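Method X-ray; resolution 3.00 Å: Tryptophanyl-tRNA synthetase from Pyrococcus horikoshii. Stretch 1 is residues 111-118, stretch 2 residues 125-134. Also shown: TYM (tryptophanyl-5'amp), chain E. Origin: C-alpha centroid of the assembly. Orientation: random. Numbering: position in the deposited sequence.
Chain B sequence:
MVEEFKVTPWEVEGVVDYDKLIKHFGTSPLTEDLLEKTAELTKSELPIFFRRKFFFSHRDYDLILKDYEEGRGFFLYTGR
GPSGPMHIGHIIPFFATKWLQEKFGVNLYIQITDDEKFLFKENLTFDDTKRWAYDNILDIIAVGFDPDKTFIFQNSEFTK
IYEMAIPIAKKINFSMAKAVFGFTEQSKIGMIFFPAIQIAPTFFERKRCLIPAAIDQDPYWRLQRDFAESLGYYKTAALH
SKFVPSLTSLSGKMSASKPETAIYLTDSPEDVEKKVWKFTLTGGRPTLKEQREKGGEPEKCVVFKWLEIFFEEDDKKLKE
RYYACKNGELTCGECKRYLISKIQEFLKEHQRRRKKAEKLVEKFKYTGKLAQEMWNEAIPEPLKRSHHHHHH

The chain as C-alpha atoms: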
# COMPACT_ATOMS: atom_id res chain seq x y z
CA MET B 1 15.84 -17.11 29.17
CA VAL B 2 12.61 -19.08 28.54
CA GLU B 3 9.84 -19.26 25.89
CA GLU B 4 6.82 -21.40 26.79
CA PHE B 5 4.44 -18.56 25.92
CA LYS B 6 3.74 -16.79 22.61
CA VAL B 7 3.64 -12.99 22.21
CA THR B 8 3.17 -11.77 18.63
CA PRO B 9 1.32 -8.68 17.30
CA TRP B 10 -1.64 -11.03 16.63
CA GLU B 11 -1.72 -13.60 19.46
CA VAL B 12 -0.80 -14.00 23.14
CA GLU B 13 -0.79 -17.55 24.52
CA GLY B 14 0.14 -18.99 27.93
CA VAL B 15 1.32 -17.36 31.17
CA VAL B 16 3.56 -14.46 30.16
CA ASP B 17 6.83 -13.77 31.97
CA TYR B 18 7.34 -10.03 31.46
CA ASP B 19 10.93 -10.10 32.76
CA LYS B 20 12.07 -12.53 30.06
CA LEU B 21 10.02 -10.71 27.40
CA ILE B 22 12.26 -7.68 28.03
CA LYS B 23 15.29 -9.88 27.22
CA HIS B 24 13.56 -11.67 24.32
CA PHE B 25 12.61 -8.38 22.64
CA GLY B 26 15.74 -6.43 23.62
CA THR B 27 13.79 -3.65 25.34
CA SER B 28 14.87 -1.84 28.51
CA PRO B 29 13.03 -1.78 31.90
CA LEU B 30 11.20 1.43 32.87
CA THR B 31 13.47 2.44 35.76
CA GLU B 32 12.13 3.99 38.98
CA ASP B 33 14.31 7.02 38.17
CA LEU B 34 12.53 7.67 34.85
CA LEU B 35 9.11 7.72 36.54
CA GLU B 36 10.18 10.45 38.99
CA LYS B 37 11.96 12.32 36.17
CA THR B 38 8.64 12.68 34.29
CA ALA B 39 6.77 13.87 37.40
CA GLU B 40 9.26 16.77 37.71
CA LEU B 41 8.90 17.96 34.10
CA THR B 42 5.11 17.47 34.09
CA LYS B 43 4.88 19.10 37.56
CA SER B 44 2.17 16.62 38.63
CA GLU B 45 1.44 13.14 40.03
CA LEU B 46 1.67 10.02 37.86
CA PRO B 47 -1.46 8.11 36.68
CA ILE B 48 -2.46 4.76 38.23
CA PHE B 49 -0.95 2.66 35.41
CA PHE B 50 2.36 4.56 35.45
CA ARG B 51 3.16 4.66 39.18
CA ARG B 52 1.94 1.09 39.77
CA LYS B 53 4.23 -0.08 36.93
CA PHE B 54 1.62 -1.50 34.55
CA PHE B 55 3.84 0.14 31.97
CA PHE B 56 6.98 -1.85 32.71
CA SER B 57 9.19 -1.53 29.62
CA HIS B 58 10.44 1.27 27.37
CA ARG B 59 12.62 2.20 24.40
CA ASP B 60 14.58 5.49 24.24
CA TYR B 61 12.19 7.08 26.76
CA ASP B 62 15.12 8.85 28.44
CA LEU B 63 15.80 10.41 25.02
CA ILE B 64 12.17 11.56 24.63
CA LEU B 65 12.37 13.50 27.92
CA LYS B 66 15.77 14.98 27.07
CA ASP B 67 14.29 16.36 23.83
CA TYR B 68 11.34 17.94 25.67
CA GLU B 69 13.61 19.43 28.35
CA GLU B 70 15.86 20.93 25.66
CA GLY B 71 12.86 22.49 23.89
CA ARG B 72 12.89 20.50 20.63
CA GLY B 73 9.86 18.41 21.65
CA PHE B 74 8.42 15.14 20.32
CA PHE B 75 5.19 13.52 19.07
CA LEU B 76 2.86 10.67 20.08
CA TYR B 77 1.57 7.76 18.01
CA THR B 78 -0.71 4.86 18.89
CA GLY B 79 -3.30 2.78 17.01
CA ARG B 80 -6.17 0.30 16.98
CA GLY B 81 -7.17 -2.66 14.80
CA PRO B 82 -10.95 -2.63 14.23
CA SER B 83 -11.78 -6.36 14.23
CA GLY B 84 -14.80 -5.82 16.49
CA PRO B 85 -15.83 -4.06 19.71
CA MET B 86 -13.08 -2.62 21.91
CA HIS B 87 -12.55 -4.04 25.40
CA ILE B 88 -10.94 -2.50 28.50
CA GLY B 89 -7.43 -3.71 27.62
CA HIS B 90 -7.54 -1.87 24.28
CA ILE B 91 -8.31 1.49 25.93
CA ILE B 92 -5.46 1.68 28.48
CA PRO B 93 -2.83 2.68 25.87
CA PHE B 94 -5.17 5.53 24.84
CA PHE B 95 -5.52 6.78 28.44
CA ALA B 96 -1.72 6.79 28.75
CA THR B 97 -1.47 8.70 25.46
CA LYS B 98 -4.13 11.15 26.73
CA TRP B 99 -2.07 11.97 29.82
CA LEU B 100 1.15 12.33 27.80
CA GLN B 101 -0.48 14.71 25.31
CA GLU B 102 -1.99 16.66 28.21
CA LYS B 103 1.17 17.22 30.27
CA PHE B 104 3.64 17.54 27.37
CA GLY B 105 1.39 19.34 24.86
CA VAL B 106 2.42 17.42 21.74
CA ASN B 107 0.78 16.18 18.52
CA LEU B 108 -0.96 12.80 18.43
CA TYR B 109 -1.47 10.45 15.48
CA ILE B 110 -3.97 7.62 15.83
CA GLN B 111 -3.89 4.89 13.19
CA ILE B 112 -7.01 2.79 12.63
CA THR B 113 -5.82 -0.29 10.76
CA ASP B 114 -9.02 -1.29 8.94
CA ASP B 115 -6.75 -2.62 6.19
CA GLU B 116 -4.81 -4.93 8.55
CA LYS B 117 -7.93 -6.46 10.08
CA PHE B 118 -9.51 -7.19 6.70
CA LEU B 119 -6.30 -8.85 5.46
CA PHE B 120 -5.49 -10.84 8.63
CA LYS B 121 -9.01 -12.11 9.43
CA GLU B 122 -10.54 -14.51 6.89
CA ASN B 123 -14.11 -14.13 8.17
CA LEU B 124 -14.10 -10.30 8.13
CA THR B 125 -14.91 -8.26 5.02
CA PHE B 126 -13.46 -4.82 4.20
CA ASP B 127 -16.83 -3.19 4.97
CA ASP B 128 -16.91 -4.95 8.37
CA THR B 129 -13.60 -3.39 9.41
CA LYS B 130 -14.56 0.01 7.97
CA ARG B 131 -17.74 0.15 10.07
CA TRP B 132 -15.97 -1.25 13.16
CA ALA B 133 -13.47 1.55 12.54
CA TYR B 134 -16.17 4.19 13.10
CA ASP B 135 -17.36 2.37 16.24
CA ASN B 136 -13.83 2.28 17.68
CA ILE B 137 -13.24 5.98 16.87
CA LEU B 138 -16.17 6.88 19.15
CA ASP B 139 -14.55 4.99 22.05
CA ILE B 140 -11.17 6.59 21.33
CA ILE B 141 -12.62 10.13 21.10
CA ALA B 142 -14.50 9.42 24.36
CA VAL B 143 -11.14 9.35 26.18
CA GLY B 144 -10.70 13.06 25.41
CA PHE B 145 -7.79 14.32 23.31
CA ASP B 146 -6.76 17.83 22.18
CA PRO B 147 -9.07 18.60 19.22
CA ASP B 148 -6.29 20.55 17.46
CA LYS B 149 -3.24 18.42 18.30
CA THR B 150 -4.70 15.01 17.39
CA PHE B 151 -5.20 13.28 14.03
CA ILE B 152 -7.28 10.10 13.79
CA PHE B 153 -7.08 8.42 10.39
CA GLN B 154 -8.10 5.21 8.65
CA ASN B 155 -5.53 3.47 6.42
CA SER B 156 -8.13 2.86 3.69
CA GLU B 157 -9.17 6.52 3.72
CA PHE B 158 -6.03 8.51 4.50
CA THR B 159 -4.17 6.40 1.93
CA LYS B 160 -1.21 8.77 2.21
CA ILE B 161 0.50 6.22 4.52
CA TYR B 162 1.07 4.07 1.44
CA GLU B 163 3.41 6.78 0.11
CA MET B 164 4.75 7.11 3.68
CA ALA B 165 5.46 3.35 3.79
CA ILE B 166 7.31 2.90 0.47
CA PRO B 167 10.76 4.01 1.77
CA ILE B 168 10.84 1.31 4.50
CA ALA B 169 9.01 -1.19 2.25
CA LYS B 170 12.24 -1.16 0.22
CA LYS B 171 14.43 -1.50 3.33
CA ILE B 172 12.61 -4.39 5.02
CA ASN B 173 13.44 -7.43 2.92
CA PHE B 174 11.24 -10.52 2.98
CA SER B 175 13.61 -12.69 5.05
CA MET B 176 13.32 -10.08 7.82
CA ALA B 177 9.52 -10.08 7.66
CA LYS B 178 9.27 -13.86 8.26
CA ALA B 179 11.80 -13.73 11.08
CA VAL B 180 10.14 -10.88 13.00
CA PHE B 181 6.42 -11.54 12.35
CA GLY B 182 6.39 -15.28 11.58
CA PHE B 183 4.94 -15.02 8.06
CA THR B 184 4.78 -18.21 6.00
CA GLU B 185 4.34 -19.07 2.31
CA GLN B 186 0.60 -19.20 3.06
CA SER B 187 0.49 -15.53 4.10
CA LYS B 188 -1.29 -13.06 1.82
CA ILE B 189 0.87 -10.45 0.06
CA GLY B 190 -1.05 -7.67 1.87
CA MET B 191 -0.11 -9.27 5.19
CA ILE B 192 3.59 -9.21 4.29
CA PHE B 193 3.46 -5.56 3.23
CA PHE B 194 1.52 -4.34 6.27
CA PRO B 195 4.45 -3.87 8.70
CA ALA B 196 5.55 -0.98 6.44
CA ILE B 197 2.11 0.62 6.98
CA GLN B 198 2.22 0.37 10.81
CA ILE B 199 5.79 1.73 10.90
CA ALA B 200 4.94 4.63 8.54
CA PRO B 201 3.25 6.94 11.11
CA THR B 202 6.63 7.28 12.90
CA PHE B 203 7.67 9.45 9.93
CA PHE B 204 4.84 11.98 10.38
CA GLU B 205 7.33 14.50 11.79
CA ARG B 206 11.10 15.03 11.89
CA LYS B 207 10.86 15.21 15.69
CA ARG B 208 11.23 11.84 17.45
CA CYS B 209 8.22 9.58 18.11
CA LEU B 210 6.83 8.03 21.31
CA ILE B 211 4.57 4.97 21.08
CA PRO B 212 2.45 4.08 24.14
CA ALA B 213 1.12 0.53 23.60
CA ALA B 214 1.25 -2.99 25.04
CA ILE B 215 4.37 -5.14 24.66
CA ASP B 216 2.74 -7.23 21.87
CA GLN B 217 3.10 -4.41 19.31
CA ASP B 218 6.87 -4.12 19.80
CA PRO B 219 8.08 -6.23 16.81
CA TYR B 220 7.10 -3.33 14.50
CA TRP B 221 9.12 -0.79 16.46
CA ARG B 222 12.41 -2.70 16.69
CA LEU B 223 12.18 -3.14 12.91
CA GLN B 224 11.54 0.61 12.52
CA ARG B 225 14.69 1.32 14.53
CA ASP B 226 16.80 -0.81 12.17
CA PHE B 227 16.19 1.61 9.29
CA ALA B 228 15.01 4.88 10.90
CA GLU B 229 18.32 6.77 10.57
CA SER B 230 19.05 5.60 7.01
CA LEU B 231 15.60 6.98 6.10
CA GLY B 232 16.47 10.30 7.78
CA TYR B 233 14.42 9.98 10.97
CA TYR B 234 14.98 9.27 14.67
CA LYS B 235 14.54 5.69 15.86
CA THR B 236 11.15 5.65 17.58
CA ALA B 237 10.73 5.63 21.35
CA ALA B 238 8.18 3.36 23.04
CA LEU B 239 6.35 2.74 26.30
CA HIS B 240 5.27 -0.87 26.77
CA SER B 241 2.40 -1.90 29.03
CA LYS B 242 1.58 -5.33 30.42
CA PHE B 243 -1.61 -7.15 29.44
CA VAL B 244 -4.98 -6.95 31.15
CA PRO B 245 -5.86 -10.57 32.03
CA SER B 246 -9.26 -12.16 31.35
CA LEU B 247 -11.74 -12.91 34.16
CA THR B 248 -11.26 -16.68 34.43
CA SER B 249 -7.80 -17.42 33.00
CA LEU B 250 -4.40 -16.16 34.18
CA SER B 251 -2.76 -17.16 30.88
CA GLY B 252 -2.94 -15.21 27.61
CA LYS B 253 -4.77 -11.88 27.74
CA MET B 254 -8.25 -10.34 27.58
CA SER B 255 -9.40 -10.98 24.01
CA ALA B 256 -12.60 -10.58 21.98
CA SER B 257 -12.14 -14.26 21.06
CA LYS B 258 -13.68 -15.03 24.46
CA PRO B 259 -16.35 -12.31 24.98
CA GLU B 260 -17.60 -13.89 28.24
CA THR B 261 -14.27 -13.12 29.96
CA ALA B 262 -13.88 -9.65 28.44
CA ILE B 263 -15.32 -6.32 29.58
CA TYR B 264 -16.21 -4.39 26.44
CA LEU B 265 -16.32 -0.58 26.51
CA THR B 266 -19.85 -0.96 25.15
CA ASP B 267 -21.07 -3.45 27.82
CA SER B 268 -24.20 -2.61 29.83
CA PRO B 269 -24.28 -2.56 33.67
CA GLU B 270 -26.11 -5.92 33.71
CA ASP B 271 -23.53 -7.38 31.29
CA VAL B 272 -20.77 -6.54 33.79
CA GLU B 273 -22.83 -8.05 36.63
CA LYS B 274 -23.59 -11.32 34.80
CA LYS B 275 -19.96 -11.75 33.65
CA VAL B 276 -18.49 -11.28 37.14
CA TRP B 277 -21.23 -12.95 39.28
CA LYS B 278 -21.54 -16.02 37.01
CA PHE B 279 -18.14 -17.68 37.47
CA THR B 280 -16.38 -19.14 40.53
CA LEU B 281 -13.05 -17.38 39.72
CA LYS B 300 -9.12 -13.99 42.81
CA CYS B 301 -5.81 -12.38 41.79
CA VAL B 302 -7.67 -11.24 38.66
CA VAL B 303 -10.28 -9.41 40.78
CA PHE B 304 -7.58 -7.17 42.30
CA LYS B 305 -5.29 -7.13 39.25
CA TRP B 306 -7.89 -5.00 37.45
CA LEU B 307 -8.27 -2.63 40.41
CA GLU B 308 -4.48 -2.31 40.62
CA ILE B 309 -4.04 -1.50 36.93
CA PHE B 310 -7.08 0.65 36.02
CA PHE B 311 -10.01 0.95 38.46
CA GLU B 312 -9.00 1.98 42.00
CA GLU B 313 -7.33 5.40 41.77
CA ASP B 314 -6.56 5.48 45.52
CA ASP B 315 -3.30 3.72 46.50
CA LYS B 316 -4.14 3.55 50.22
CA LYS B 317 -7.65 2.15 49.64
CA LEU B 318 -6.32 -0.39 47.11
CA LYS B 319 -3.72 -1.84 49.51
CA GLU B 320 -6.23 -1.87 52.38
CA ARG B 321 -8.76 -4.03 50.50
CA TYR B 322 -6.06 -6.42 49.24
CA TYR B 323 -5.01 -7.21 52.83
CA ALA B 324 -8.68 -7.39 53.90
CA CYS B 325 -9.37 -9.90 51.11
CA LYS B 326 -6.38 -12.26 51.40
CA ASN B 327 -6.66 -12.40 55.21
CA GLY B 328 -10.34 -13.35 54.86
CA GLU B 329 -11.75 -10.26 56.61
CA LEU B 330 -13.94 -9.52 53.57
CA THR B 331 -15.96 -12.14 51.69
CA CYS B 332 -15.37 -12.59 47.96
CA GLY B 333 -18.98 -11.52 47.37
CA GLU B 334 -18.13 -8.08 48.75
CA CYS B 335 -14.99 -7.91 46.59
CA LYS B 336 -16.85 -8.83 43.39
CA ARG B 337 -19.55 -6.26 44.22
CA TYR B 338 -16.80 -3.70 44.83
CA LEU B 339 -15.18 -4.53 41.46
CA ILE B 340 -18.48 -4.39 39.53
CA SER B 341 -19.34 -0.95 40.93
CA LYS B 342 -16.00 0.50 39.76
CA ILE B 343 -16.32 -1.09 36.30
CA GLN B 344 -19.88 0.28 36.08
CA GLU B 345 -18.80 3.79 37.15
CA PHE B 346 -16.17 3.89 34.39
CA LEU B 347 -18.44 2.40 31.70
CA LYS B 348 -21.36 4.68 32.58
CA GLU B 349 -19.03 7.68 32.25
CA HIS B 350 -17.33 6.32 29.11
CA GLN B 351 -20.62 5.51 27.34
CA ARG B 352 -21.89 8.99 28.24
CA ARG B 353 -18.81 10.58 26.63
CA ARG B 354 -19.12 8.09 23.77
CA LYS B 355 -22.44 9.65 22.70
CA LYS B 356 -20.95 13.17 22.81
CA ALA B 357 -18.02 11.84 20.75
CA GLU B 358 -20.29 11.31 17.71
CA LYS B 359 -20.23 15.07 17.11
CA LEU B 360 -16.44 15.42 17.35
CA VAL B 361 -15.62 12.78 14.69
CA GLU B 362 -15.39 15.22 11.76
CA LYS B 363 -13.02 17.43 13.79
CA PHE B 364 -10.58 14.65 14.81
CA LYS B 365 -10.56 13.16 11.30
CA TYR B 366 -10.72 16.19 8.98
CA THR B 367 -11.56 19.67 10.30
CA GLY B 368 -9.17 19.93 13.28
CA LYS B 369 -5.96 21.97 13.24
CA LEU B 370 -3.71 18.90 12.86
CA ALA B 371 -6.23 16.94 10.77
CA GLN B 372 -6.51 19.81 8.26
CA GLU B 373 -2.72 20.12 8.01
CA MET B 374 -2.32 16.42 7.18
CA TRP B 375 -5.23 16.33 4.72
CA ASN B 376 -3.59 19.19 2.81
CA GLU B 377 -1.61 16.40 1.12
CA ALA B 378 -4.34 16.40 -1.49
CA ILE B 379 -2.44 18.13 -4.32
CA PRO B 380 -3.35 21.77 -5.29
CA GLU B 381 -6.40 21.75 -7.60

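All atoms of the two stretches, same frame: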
# COMPACT_ATOMS: atom_id res chain seq x y z
N GLN B 111 -3.70 5.71 14.38
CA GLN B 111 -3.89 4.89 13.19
C GLN B 111 -4.95 3.82 13.43
O GLN B 111 -4.85 3.04 14.37
CB GLN B 111 -2.58 4.24 12.76
CG GLN B 111 -2.67 3.48 11.44
CD GLN B 111 -1.40 2.72 11.12
OE1 GLN B 111 -0.77 2.13 12.00
NE2 GLN B 111 -1.03 2.72 9.84
N ILE B 112 -5.96 3.80 12.57
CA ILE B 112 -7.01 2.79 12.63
C ILE B 112 -6.82 1.83 11.46
O ILE B 112 -7.16 2.14 10.31
CB ILE B 112 -8.42 3.44 12.64
CG1 ILE B 112 -8.51 4.53 13.72
CG2 ILE B 112 -9.51 2.37 12.81
CD1 ILE B 112 -8.26 4.06 15.15
N THR B 113 -6.27 0.66 11.77
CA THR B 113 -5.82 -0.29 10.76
C THR B 113 -6.96 -1.18 10.25
O THR B 113 -6.97 -2.39 10.49
CB THR B 113 -4.64 -1.15 11.27
OG1 THR B 113 -5.08 -1.96 12.37
CG2 THR B 113 -3.48 -0.27 11.72
N ASP B 114 -7.90 -0.56 9.55
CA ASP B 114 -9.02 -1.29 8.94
C ASP B 114 -8.58 -2.11 7.73
O ASP B 114 -9.31 -2.97 7.25
CB ASP B 114 -10.16 -0.32 8.58
CG ASP B 114 -9.73 0.79 7.63
OD1 ASP B 114 -8.52 1.12 7.57
OD2 ASP B 114 -10.61 1.34 6.94
N ASP B 115 -7.37 -1.82 7.24
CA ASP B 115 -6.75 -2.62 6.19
C ASP B 115 -6.14 -3.91 6.76
O ASP B 115 -6.34 -4.98 6.19
CB ASP B 115 -5.70 -1.81 5.43
CG ASP B 115 -4.64 -1.19 6.34
OD1 ASP B 115 -4.88 -1.05 7.55
OD2 ASP B 115 -3.56 -0.84 5.82
N GLU B 116 -5.42 -3.79 7.87
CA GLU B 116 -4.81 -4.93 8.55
C GLU B 116 -5.85 -5.99 8.87
O GLU B 116 -5.71 -7.15 8.51
CB GLU B 116 -4.12 -4.50 9.84
CG GLU B 116 -3.55 -5.65 10.67
CD GLU B 116 -3.13 -5.24 12.07
OE1 GLU B 116 -3.38 -4.08 12.47
OE2 GLU B 116 -2.55 -6.09 12.78
N LYS B 117 -6.91 -5.56 9.56
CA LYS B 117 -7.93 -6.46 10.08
C LYS B 117 -8.72 -7.17 8.99
O LYS B 117 -9.15 -8.31 9.19
CB LYS B 117 -8.84 -5.72 11.05
CG LYS B 117 -8.46 -5.88 12.52
CD LYS B 117 -6.96 -5.86 12.76
CE LYS B 117 -6.62 -6.43 14.13
NZ LYS B 117 -5.17 -6.71 14.26
N PHE B 118 -8.90 -6.53 7.84
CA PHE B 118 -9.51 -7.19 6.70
C PHE B 118 -8.57 -8.28 6.16
O PHE B 118 -9.00 -9.40 5.91
CB PHE B 118 -9.87 -6.20 5.60
CG PHE B 118 -10.26 -6.85 4.29
CD1 PHE B 118 -9.57 -6.56 3.12
CD2 PHE B 118 -11.31 -7.76 4.23
CE1 PHE B 118 -9.92 -7.16 1.91
CE2 PHE B 118 -11.67 -8.36 3.03
CZ PHE B 118 -10.98 -8.05 1.86
N THR B 125 -14.95 -8.95 6.30
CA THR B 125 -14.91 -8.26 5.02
C THR B 125 -14.39 -6.84 5.22
O THR B 125 -14.31 -6.36 6.36
CB THR B 125 -16.30 -8.19 4.35
OG1 THR B 125 -17.21 -7.47 5.19
CG2 THR B 125 -16.85 -9.59 4.09
N PHE B 126 -14.04 -6.17 4.13
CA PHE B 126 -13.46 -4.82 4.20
C PHE B 126 -14.47 -3.81 4.75
O PHE B 126 -14.10 -2.88 5.47
CB PHE B 126 -12.93 -4.39 2.83
CG PHE B 126 -11.81 -3.37 2.89
CD1 PHE B 126 -11.42 -2.69 1.74
CD2 PHE B 126 -11.15 -3.09 4.08
CE1 PHE B 126 -10.39 -1.75 1.78
CE2 PHE B 126 -10.13 -2.15 4.13
CZ PHE B 126 -9.74 -1.48 2.98
N ASP B 127 -15.75 -4.01 4.43
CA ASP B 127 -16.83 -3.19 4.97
C ASP B 127 -17.01 -3.39 6.47
O ASP B 127 -17.29 -2.43 7.19
CB ASP B 127 -18.15 -3.46 4.24
CG ASP B 127 -18.19 -2.82 2.86
OD1 ASP B 127 -17.86 -1.62 2.74
OD2 ASP B 127 -18.56 -3.52 1.90
N ASP B 128 -16.83 -4.63 6.94
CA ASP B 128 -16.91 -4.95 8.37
C ASP B 128 -15.92 -4.12 9.18
O ASP B 128 -16.28 -3.53 10.19
CB ASP B 128 -16.65 -6.43 8.62
CG ASP B 128 -17.80 -7.32 8.22
OD1 ASP B 128 -18.93 -6.81 8.01
OD2 ASP B 128 -17.59 -8.55 8.11
N THR B 129 -14.67 -4.10 8.72
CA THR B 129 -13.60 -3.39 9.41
C THR B 129 -13.77 -1.88 9.32
O THR B 129 -13.46 -1.16 10.27
CB THR B 129 -12.22 -3.78 8.86
OG1 THR B 129 -12.15 -3.47 7.47
CG2 THR B 129 -11.96 -5.27 9.06
N LYS B 130 -14.28 -1.41 8.18
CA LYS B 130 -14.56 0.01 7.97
C LYS B 130 -15.63 0.54 8.92
O LYS B 130 -15.51 1.65 9.44
CB LYS B 130 -14.95 0.28 6.52
CG LYS B 130 -13.76 0.42 5.59
CD LYS B 130 -14.19 0.43 4.14
CE LYS B 130 -13.01 0.65 3.22
NZ LYS B 130 -13.39 0.48 1.80
N ARG B 131 -16.68 -0.25 9.15
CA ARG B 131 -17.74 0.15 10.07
C ARG B 131 -17.32 -0.03 11.54
O ARG B 131 -17.69 0.79 12.39
CB ARG B 131 -19.08 -0.53 9.76
CG ARG B 131 -19.12 -2.04 9.98
CD ARG B 131 -20.55 -2.57 9.95
NE ARG B 131 -20.61 -3.97 10.39
CZ ARG B 131 -20.68 -4.36 11.66
NH1 ARG B 131 -20.70 -3.47 12.65
NH2 ARG B 131 -20.72 -5.66 11.95
N TRP B 132 -16.55 -1.07 11.83
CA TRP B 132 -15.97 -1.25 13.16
C TRP B 132 -14.96 -0.15 13.47
O TRP B 132 -14.73 0.18 14.64
CB TRP B 132 -15.32 -2.63 13.33
CG TRP B 132 -16.30 -3.71 13.69
CD1 TRP B 132 -16.58 -4.83 12.96
CD2 TRP B 132 -17.14 -3.76 14.85
NE1 TRP B 132 -17.53 -5.58 13.60
CE2 TRP B 132 -17.90 -4.95 14.76
CE3 TRP B 132 -17.32 -2.92 15.96
CZ2 TRP B 132 -18.82 -5.32 15.74
CZ3 TRP B 132 -18.24 -3.29 16.93
CH2 TRP B 132 -18.98 -4.48 16.81
N ALA B 133 -14.36 0.41 12.42
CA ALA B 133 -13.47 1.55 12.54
C ALA B 133 -14.20 2.73 13.17
O ALA B 133 -13.75 3.26 14.18
CB ALA B 133 -12.89 1.93 11.19
N TYR B 134 -15.34 3.10 12.58
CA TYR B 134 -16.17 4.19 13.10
C TYR B 134 -16.55 3.97 14.57
O TYR B 134 -16.44 4.88 15.39
CB TYR B 134 -17.42 4.40 12.24
CG TYR B 134 -18.32 5.51 12.76
CD1 TYR B 134 -18.03 6.85 12.47
CD2 TYR B 134 -19.43 5.23 13.56
CE1 TYR B 134 -18.84 7.88 12.96
CE2 TYR B 134 -20.24 6.25 14.05
CZ TYR B 134 -19.94 7.57 13.75
OH TYR B 134 -20.74 8.58 14.23
P TYM E . -5.05 -3.92 18.75
O1P TYM E . -6.21 -3.31 18.06
O2P TYM E . -4.97 -5.39 18.86
O5' TYM E . -4.95 -3.32 20.24
C5' TYM E . -4.96 -1.90 20.44
C4' TYM E . -4.11 -1.50 21.65
O4' TYM E . -4.50 -2.30 22.80
C1' TYM E . -3.32 -2.97 23.33
N9 TYM E . -3.84 -4.24 23.92
C4 TYM E . -3.90 -4.53 25.22
N3 TYM E . -3.54 -3.86 26.33
C2 TYM E . -3.71 -4.40 27.53
N1 TYM E . -4.24 -5.60 27.68
C6 TYM E . -4.63 -6.32 26.61
N6 TYM E . -5.17 -7.53 26.78
C5 TYM E . -4.46 -5.79 25.34
N7 TYM E . -4.73 -6.22 24.11
C8 TYM E . -4.35 -5.28 23.25
C2' TYM E . -2.38 -3.10 22.13
O2' TYM E . -1.03 -3.13 22.57
C3' TYM E . -2.63 -1.78 21.39
O3' TYM E . -1.86 -0.73 22.00
NH3 TYM E . -2.11 -3.58 14.78
CA TYM E . -2.52 -2.85 15.99
CB TYM E . -3.04 -1.47 15.60
CG TYM E . -1.93 -0.38 15.64
CD2 TYM E . -1.21 0.07 16.74
CE2 TYM E . -0.32 1.05 16.30
CE3 TYM E . -1.24 -0.29 18.09
CD1 TYM E . -1.47 0.33 14.59
NE1 TYM E . -0.46 1.23 14.99
CZ2 TYM E . 0.53 1.68 17.21
CZ3 TYM E . -0.38 0.34 18.99
CH2 TYM E . 0.51 1.32 18.56
C TYM E . -3.62 -3.62 16.72
O TYM E . -4.36 -4.39 16.10
OPP TYM E . -3.69 -3.37 18.07

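A helix can present some side chains to a ligand and others to a neighbouring helix, and this pair of stretches in tryptophanyl-tRNA synthetase is a worked example. The helix of the first stretch and helix 126-134 run roughly antiparallel, their N-to-C directions 140° apart and their axes 8.5 Å apart at closest approach. Together the stretches bury 420 Å², most of it contributed by Asp114, Phe118, Phe126 and Thr129.

The aromatic contact is the clearest example. The planes of Phe118 and Phe126 lie within 22° of each other, yet the centroids are 5.0 Å apart and the rings are slid so far that they barely overlap. What sits over the Phe118 face is instead the start of the Phe126 side chain: Phe126 CB lies 3.9 Å from the ring centroid and only 8° off the normal, a CH-pi contact. Phe118 CB also lies 3.7 Å from Phe126 CD2, and Phe118 CD2 lies 3.2 Å from Phe126 N, so the ring packs against the first turn of the helix as well as its side chain.

Polar contact centres on one carbonyl. Thr129 OG1 lies 2.9 Å from Asp114 O and also 2.9 Å from Phe126 O within its own helix; its single proton can serve either, and the geometry does not settle which. The edge of the Phe126 ring approaches the same carbonyl, with CE2 3.3 Å from Asp114 O. Lys130 CG lies 3.5 Å from Asp114 OD2, a methylene against a carboxylate oxygen and not a salt bridge.

Small apolar groups make the other close approaches. Thr129, in the p rotamer, places CG2 3.7 Å from Lys117 CB, while Ile112 CG2 meets Ala133 CB at 3.8 Å. The same Thr129 CG2 lies 3.5 Å from Phe118 N, a methyl against the backbone.

Each stretch is also braced internally. Thr125 caps the second helix: its OG1 accepts a weak bond from Asp128 N at 3.4 Å, and Thr125 N donates in return to Asp128 OD2 at 3.2 Å with a nearly straight angle of 174°. On the first stretch, Thr113 OG1 donates to Glu116 OE1 at 2.7 Å, and Lys117 NZ forms a salt bridge with Glu116 OE2 at 3.1 Å.

Those last groups face the bound tryptophanyl-5'AMP, whose NH3 donates to Glu116 OE1 at 2.7 Å and whose O accepts from Lys117 NZ at 3.1 Å. Lys117 thus begins toward the second helix through CB while its end leads away to the ligand.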